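Local coordinates for periplasmic binding protein (Veillonella parvula, PDB 4MO9), which probably acts as the extracytoplasmic solute-binding component of an ABC importer, capturing a substrate that may be an iron chelate, at residues A[49-54]-A[118-123]; A[201-206]-A[212-217]; A[258-263]-A[297-302]. One frame throughout, in Å; residues are numbered along the deposited sequence.

Contact 1 (A[49-54]-A[118-123])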
# COMPACT_ATOMS: atom_id res chain seq x y z
N GLY A 49 1.87 5.27 -0.02
CA GLY A 49 1.52 5.84 -1.31
C GLY A 49 2.26 7.12 -1.65
O GLY A 49 2.11 7.66 -2.75
N GLY A 50 3.07 7.61 -0.71
CA GLY A 50 4.04 8.66 -1.03
C GLY A 50 5.22 8.03 -1.78
O GLY A 50 5.25 6.81 -1.96
N PRO A 51 6.21 8.83 -2.17
CA PRO A 51 7.26 8.30 -3.06
C PRO A 51 8.32 7.41 -2.38
O PRO A 51 9.09 6.79 -3.11
CB PRO A 51 7.93 9.58 -3.58
CG PRO A 51 7.77 10.55 -2.44
CD PRO A 51 6.36 10.28 -1.93
N PHE A 52 8.35 7.32 -1.05
CA PHE A 52 9.46 6.63 -0.36
C PHE A 52 9.88 5.28 -0.95
O PHE A 52 11.06 5.07 -1.27
CB PHE A 52 9.17 6.45 1.13
CG PHE A 52 10.22 5.64 1.84
CD1 PHE A 52 10.00 4.29 2.14
CD2 PHE A 52 11.45 6.21 2.18
CE1 PHE A 52 10.97 3.54 2.78
CE2 PHE A 52 12.43 5.46 2.82
CZ PHE A 52 12.19 4.11 3.12
N PHE A 53 8.94 4.35 -1.08
CA PHE A 53 9.29 3.03 -1.60
C PHE A 53 9.74 3.10 -3.05
O PHE A 53 10.65 2.37 -3.46
CB PHE A 53 8.13 2.05 -1.47
CG PHE A 53 8.12 1.30 -0.17
CD1 PHE A 53 7.04 1.41 0.69
CD2 PHE A 53 9.18 0.50 0.19
CE1 PHE A 53 7.02 0.73 1.90
CE2 PHE A 53 9.16 -0.20 1.40
CZ PHE A 53 8.09 -0.08 2.25
N THR A 54 9.11 3.95 -3.85
CA THR A 54 9.56 4.14 -5.24
C THR A 54 10.98 4.70 -5.28
O THR A 54 11.84 4.21 -6.03
CB THR A 54 8.59 5.03 -6.02
OG1 THR A 54 7.26 4.49 -5.88
CG2 THR A 54 8.96 5.09 -7.50
N VAL A 118 12.35 19.25 -4.81
CA VAL A 118 11.06 18.70 -5.22
C VAL A 118 10.33 18.03 -4.06
O VAL A 118 10.94 17.44 -3.17
CB VAL A 118 11.20 17.71 -6.40
CG1 VAL A 118 11.90 16.47 -5.96
CG2 VAL A 118 9.84 17.32 -6.96
N ILE A 119 9.00 18.14 -4.07
CA ILE A 119 8.17 17.38 -3.15
C ILE A 119 7.16 16.61 -3.97
O ILE A 119 6.51 17.19 -4.86
CB ILE A 119 7.49 18.31 -2.11
CG1 ILE A 119 6.55 17.53 -1.20
CG2 ILE A 119 6.71 19.43 -2.79
CD1 ILE A 119 6.01 18.40 -0.10
N PHE A 120 7.05 15.30 -3.73
CA PHE A 120 6.05 14.46 -4.40
C PHE A 120 4.82 14.38 -3.51
O PHE A 120 4.91 14.07 -2.31
CB PHE A 120 6.59 13.05 -4.67
CG PHE A 120 7.82 13.02 -5.53
CD1 PHE A 120 7.72 13.05 -6.93
CD2 PHE A 120 9.08 12.97 -4.96
CE1 PHE A 120 8.86 13.04 -7.73
CE2 PHE A 120 10.24 12.97 -5.77
CZ PHE A 120 10.13 12.99 -7.15
N ILE A 121 3.66 14.66 -4.10
CA ILE A 121 2.42 14.70 -3.32
C ILE A 121 1.38 13.75 -3.90
O ILE A 121 1.02 13.88 -5.07
CB ILE A 121 1.82 16.12 -3.30
CG1 ILE A 121 2.79 17.09 -2.60
CG2 ILE A 121 0.45 16.12 -2.59
CD1 ILE A 121 2.84 16.90 -1.06
N PRO A 122 0.89 12.79 -3.10
CA PRO A 122 -0.19 11.95 -3.61
C PRO A 122 -1.44 12.78 -3.94
O PRO A 122 -1.73 13.78 -3.25
CB PRO A 122 -0.48 11.00 -2.44
CG PRO A 122 0.86 10.90 -1.72
CD PRO A 122 1.40 12.33 -1.79
N VAL A 123 -2.15 12.40 -4.99
CA VAL A 123 -3.41 13.06 -5.35
C VAL A 123 -4.39 13.13 -4.18
O VAL A 123 -5.10 14.12 -4.00
CB VAL A 123 -4.05 12.39 -6.59
CG1 VAL A 123 -5.51 12.79 -6.75
CG2 VAL A 123 -3.25 12.75 -7.86
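P51 and F120 make the main apolar contact here, two side chains that point toward each other and meet at a slant. The pyrrolidine edge formed by CB and CG of P51 lies against the root of the phenylalanine: P51 CG is 3.6 Å from F120 CB and 3.7 Å from F120 CD2, and P51 CB comes within 3.8 Å of that same F120 CD2. The approach to the ring is oblique. With CG anti to the carbonyl carbon (chi1 -59°), the benzyl group of F120 leaves beside its own backbone N and slants past the proline, with CB and CD2 nearest to it. An alanine in place of P51 loses CG and CD and would probably leave a gap beside F120 CB, with the ring less firmly held.

F120 belongs to strand 118-122 in the parallel four-stranded sheet of the N-terminal lobe, one half of the bilobal fold of TroA-like binding proteins. The strand sends F120 and P122 to the face where P51 packs, and I119 and I121 to the other, where Y129 of helix 123-132 lies. I164 of helix 154-168 touches both P51 and F120, closing a small apolar cluster.

The remaining approaches set a ring against backbone. P122 CG rests 3.6 Å from G49 O and 4.0 Å from G50 CA, so the proline CG packs on main-chain atoms. A CB on G50 would run into P51 CD of its own segment, and at the backbone angles of G49 a CB would press on the carbonyl oxygen of the residue before. No hydrogen bond joins the two segments; G49 N bonds to E320 OE2, near the pocket that holds trimethylamine oxide.

Contact 2 (A[201-206]-A[212-217])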
# COMPACT_ATOMS: atom_id res chain seq x y z
N THR A 201 -18.30 -14.77 -3.26
CA THR A 201 -18.66 -13.70 -2.35
C THR A 201 -17.57 -13.60 -1.30
O THR A 201 -17.04 -14.62 -0.84
CB THR A 201 -20.03 -13.96 -1.67
OG1 THR A 201 -20.05 -15.28 -1.11
CG2 THR A 201 -21.16 -13.82 -2.68
N VAL A 202 -17.21 -12.37 -0.92
CA VAL A 202 -16.14 -12.18 0.04
C VAL A 202 -16.48 -11.14 1.11
O VAL A 202 -17.04 -10.08 0.80
CB VAL A 202 -14.81 -11.82 -0.68
CG1 VAL A 202 -14.97 -10.57 -1.54
CG2 VAL A 202 -13.68 -11.63 0.31
N TYR A 203 -16.18 -11.46 2.36
CA TYR A 203 -16.26 -10.47 3.43
C TYR A 203 -14.84 -9.98 3.75
O TYR A 203 -13.94 -10.79 4.01
CB TYR A 203 -16.94 -11.03 4.69
CG TYR A 203 -16.77 -10.12 5.89
CD1 TYR A 203 -17.17 -8.79 5.83
CD2 TYR A 203 -16.19 -10.59 7.06
CE1 TYR A 203 -17.00 -7.94 6.91
CE2 TYR A 203 -16.01 -9.75 8.15
CZ TYR A 203 -16.42 -8.42 8.07
OH TYR A 203 -16.26 -7.58 9.14
N LEU A 204 -14.65 -8.66 3.72
CA LEU A 204 -13.33 -8.05 3.90
C LEU A 204 -13.31 -7.25 5.19
O LEU A 204 -14.24 -6.48 5.46
CB LEU A 204 -13.01 -7.11 2.74
CG LEU A 204 -13.04 -7.64 1.31
CD1 LEU A 204 -12.97 -6.47 0.31
CD2 LEU A 204 -11.87 -8.58 1.07
N GLU A 205 -12.27 -7.41 6.00
CA GLU A 205 -12.21 -6.65 7.25
C GLU A 205 -10.77 -6.32 7.61
O GLU A 205 -9.89 -7.20 7.50
CB GLU A 205 -12.89 -7.39 8.41
CG GLU A 205 -12.95 -6.55 9.70
CD GLU A 205 -13.39 -7.35 10.94
OE1 GLU A 205 -14.31 -8.19 10.83
OE2 GLU A 205 -12.82 -7.11 12.04
N VAL A 206 -10.52 -5.07 8.00
CA VAL A 206 -9.23 -4.70 8.59
C VAL A 206 -9.23 -5.25 10.02
O VAL A 206 -10.07 -4.85 10.85
CB VAL A 206 -9.03 -3.18 8.62
CG1 VAL A 206 -7.58 -2.84 8.99
CG2 VAL A 206 -9.35 -2.58 7.25
N GLU A 212 -12.66 -9.34 19.10
CA GLU A 212 -13.71 -8.83 19.98
C GLU A 212 -14.42 -7.55 19.49
O GLU A 212 -15.47 -7.19 20.01
CB GLU A 212 -13.19 -8.67 21.42
CG GLU A 212 -12.16 -7.55 21.63
CD GLU A 212 -10.75 -7.92 21.17
OE1 GLU A 212 -10.54 -9.03 20.63
OE2 GLU A 212 -9.84 -7.07 21.34
N GLU A 213 -13.84 -6.89 18.49
CA GLU A 213 -14.45 -5.68 17.92
C GLU A 213 -14.23 -5.65 16.41
O GLU A 213 -13.10 -5.81 15.94
CB GLU A 213 -13.84 -4.43 18.56
CG GLU A 213 -14.45 -3.11 18.08
CD GLU A 213 -13.72 -1.88 18.62
OE1 GLU A 213 -12.64 -2.05 19.23
OE2 GLU A 213 -14.23 -0.76 18.43
N PHE A 214 -15.30 -5.44 15.64
CA PHE A 214 -15.16 -5.44 14.18
C PHE A 214 -14.36 -4.25 13.69
O PHE A 214 -14.58 -3.12 14.13
CB PHE A 214 -16.53 -5.47 13.49
CG PHE A 214 -17.12 -6.85 13.37
CD1 PHE A 214 -17.08 -7.73 14.44
CD2 PHE A 214 -17.72 -7.26 12.19
CE1 PHE A 214 -17.64 -9.00 14.34
CE2 PHE A 214 -18.28 -8.53 12.08
CZ PHE A 214 -18.23 -9.40 13.16
N GLY A 215 -13.42 -4.50 12.79
CA GLY A 215 -12.70 -3.42 12.15
C GLY A 215 -13.51 -2.92 10.97
O GLY A 215 -14.65 -3.38 10.75
N ASN A 216 -12.94 -2.00 10.20
CA ASN A 216 -13.63 -1.46 9.03
C ASN A 216 -13.81 -2.48 7.92
O ASN A 216 -12.90 -3.28 7.66
CB ASN A 216 -12.87 -0.25 8.47
CG ASN A 216 -12.96 0.97 9.37
OD1 ASN A 216 -13.92 1.13 10.12
ND2 ASN A 216 -11.96 1.82 9.29
N SER A 217 -14.97 -2.46 7.27
CA SER A 217 -15.15 -3.22 6.03
C SER A 217 -15.16 -2.21 4.90
O SER A 217 -14.74 -1.07 5.08
CB SER A 217 -16.45 -4.03 6.05
OG SER A 217 -16.47 -4.95 4.96
O HOH W 1 -16.70 -4.77 9.67
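Around V206, the chain leaving strand 201-206 doubles back to meet it, with the touching parts running 114° apart and V206 N bonded almost straight to N216 O (3.0 Å). This is a loop folded over the C-terminal end of a strand in the mixed sheet of the C-terminal lobe, on the way to helix 224-230. A CA-H...O contact from G215 CA to V206 O reinforces it; a side chain at G215 would collide with that oxygen.

E205 does most of the side-chain work. With CG anti to the backbone N (chi1 -175°) and the chain extended, its carboxylate reaches across to the returning loop. G215 N gives a straight 2.8 Å bond to E205 OE2, approaching from above the carboxylate plane. E205 OE1 lies over one face of the F214 ring, 3.8 Å from F214 CD2, the two flat groups being 24° apart. R296 forms a salt bridge with E205 OE1 and a cation-pi contact with F214, which would probably favour the ionised carboxylate.

Y203, two residues earlier on the same side of the strand, donates its OH to E205 OE1 (2.7 Å) on the anti side, tilted out of the carboxylate plane, and crosses F214 obliquely, Y203 OH being 3.4 Å from F214 CD2. S217 OG, bonded to T237 OG1 as well, donates to L204 O at 2.8 Å in the carbonyl plane. One water, lying at the edge of the Y203 ring and in its plane, donates to Y203 OH and, at 2.7 Å, to G215 O.

Contact 3 (A[258-263]-A[297-302])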
# COMPACT_ATOMS: atom_id res chain seq x y z
N ASP A 258 -18.55 -16.86 0.76
CA ASP A 258 -17.67 -17.94 0.31
C ASP A 258 -16.27 -17.81 0.92
O ASP A 258 -15.63 -18.81 1.25
CB ASP A 258 -17.54 -17.94 -1.22
CG ASP A 258 -18.84 -18.33 -1.93
OD1 ASP A 258 -19.54 -19.25 -1.46
OD2 ASP A 258 -19.14 -17.70 -2.97
N ILE A 259 -15.81 -16.57 1.06
CA ILE A 259 -14.44 -16.28 1.47
C ILE A 259 -14.44 -15.14 2.50
O ILE A 259 -15.26 -14.23 2.43
CB ILE A 259 -13.59 -15.89 0.21
CG1 ILE A 259 -13.47 -17.10 -0.73
CG2 ILE A 259 -12.20 -15.36 0.59
CD1 ILE A 259 -12.91 -16.76 -2.11
N ILE A 260 -13.54 -15.24 3.49
CA ILE A 260 -13.33 -14.16 4.46
C ILE A 260 -11.86 -13.79 4.38
O ILE A 260 -10.99 -14.68 4.32
CB ILE A 260 -13.65 -14.63 5.91
CG1 ILE A 260 -15.16 -14.80 6.12
CG2 ILE A 260 -13.11 -13.63 6.94
CD1 ILE A 260 -15.54 -15.46 7.49
N MSE A 261 -11.55 -12.50 4.35
CA MSE A 261 -10.16 -12.07 4.40
C MSE A 261 -10.02 -10.98 5.46
O MSE A 261 -10.70 -9.95 5.39
CB MSE A 261 -9.69 -11.56 3.04
CG MSE A 261 -8.17 -11.44 2.94
SE MSE A 261 -7.57 -10.78 1.20
CE MSE A 261 -8.56 -12.09 0.13
N ILE A 262 -9.17 -11.24 6.46
CA ILE A 262 -8.92 -10.29 7.55
C ILE A 262 -7.56 -9.63 7.35
O ILE A 262 -6.54 -10.32 7.36
CB ILE A 262 -8.90 -11.00 8.92
CG1 ILE A 262 -10.16 -11.86 9.12
CG2 ILE A 262 -8.74 -9.98 10.05
CD1 ILE A 262 -11.45 -11.06 9.20
N MSE A 263 -7.52 -8.31 7.21
CA MSE A 263 -6.24 -7.64 6.92
C MSE A 263 -5.37 -7.51 8.18
O MSE A 263 -5.86 -7.18 9.27
CB MSE A 263 -6.47 -6.28 6.25
CG MSE A 263 -7.44 -6.34 5.06
SE MSE A 263 -7.03 -7.72 3.74
CE MSE A 263 -8.77 -7.67 2.86
N GLN A 297 -19.17 -14.92 17.72
CA GLN A 297 -20.44 -15.65 17.73
C GLN A 297 -20.85 -16.14 16.34
O GLN A 297 -20.95 -15.36 15.39
CB GLN A 297 -21.54 -14.78 18.35
CG GLN A 297 -22.95 -15.35 18.25
CD GLN A 297 -23.81 -15.03 19.46
OE1 GLN A 297 -23.30 -14.78 20.55
NE2 GLN A 297 -25.13 -15.05 19.27
N GLY A 298 -21.03 -17.45 16.22
CA GLY A 298 -21.51 -18.04 14.98
C GLY A 298 -20.47 -18.29 13.90
O GLY A 298 -20.75 -19.01 12.94
N TRP A 299 -19.27 -17.71 14.03
CA TRP A 299 -18.27 -17.84 12.97
C TRP A 299 -17.83 -19.29 12.74
O TRP A 299 -17.50 -19.67 11.62
CB TRP A 299 -17.05 -16.94 13.21
CG TRP A 299 -17.25 -15.53 12.72
CD1 TRP A 299 -18.37 -14.77 12.86
CD2 TRP A 299 -16.31 -14.74 11.98
NE1 TRP A 299 -18.18 -13.54 12.28
CE2 TRP A 299 -16.93 -13.50 11.72
CE3 TRP A 299 -15.01 -14.95 11.52
CZ2 TRP A 299 -16.30 -12.47 11.02
CZ3 TRP A 299 -14.37 -13.93 10.81
CH2 TRP A 299 -15.02 -12.70 10.57
N SER A 300 -17.86 -20.10 13.80
CA SER A 300 -17.48 -21.50 13.73
C SER A 300 -18.32 -22.24 12.70
O SER A 300 -17.88 -23.22 12.11
CB SER A 300 -17.69 -22.18 15.10
OG SER A 300 -16.45 -22.43 15.74
N ASP A 301 -19.55 -21.75 12.51
CA ASP A 301 -20.53 -22.39 11.64
C ASP A 301 -20.57 -21.73 10.27
O ASP A 301 -21.38 -22.10 9.42
CB ASP A 301 -21.92 -22.31 12.27
CG ASP A 301 -22.01 -23.05 13.58
OD1 ASP A 301 -21.44 -24.16 13.69
OD2 ASP A 301 -22.67 -22.54 14.51
N LEU A 302 -19.72 -20.73 10.06
CA LEU A 302 -19.67 -20.04 8.77
C LEU A 302 -19.10 -20.93 7.68
O LEU A 302 -18.09 -21.63 7.89
CB LEU A 302 -18.85 -18.74 8.86
CG LEU A 302 -19.53 -17.54 9.50
CD1 LEU A 302 -18.61 -16.32 9.56
CD2 LEU A 302 -20.81 -17.20 8.77
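I260 CD1 sits over one face of the W299 indole, 4.2 Å from the centroid of the six-membered ring and 23° off its normal, a CH-pi contact displaced toward the rim at W299 CZ3. The isoleucine reaches it with CG1 beside the backbone N and an outstretched CG1-CD1 bond (chi2 172°), which carries the methyl well clear of strand 259-263. I262, two residues on and pointing to the same side, is folded at the second torsion instead (chi2 -66°); its CD1 therefore meets the ring at the edge, 4.2 Å from W299 CH2 and near the ring plane.

L302, at the N-cap of helix 303-306, adds its CD1 to the same indole face and lies 3.8 Å from I260 CD1, the two side chains crossing at about a right angle. The 3-10 turn of 299-301 brings the leucine there, with L302 N bonded to W299 O. Y203 of the neighbouring strand and T293 of helix 282-295 also touch W299. Between the segments there are no hydrogen bonds, so the strand and the loop are joined here by dispersion forces and the close fit of methyl groups to an aromatic ring.

From the N terminus, contact 1 comes first, bringing 49-54 against 118-123 across 63 intervening residues and joining the turn that leads into helix 52-59 to the N-terminal sheet. Contact 2 follows in the other lobe and closes a short loop of five residues beyond strand 201-206. Contact 3 then spans 33 residues, including helix 282-295, to bring 297-302 onto strand 259-263. The three run in series, without nesting or crossing. Contacts 2 and 3 have centres about 9 Å apart and share the C-terminal sheet, their neighbouring strands being linked by a probable hydrogen bond from M263 N to E205 O. Contact 1 lies on the opposite side of the chain's centre from the other two, about 29 Å from contact 2 between centres.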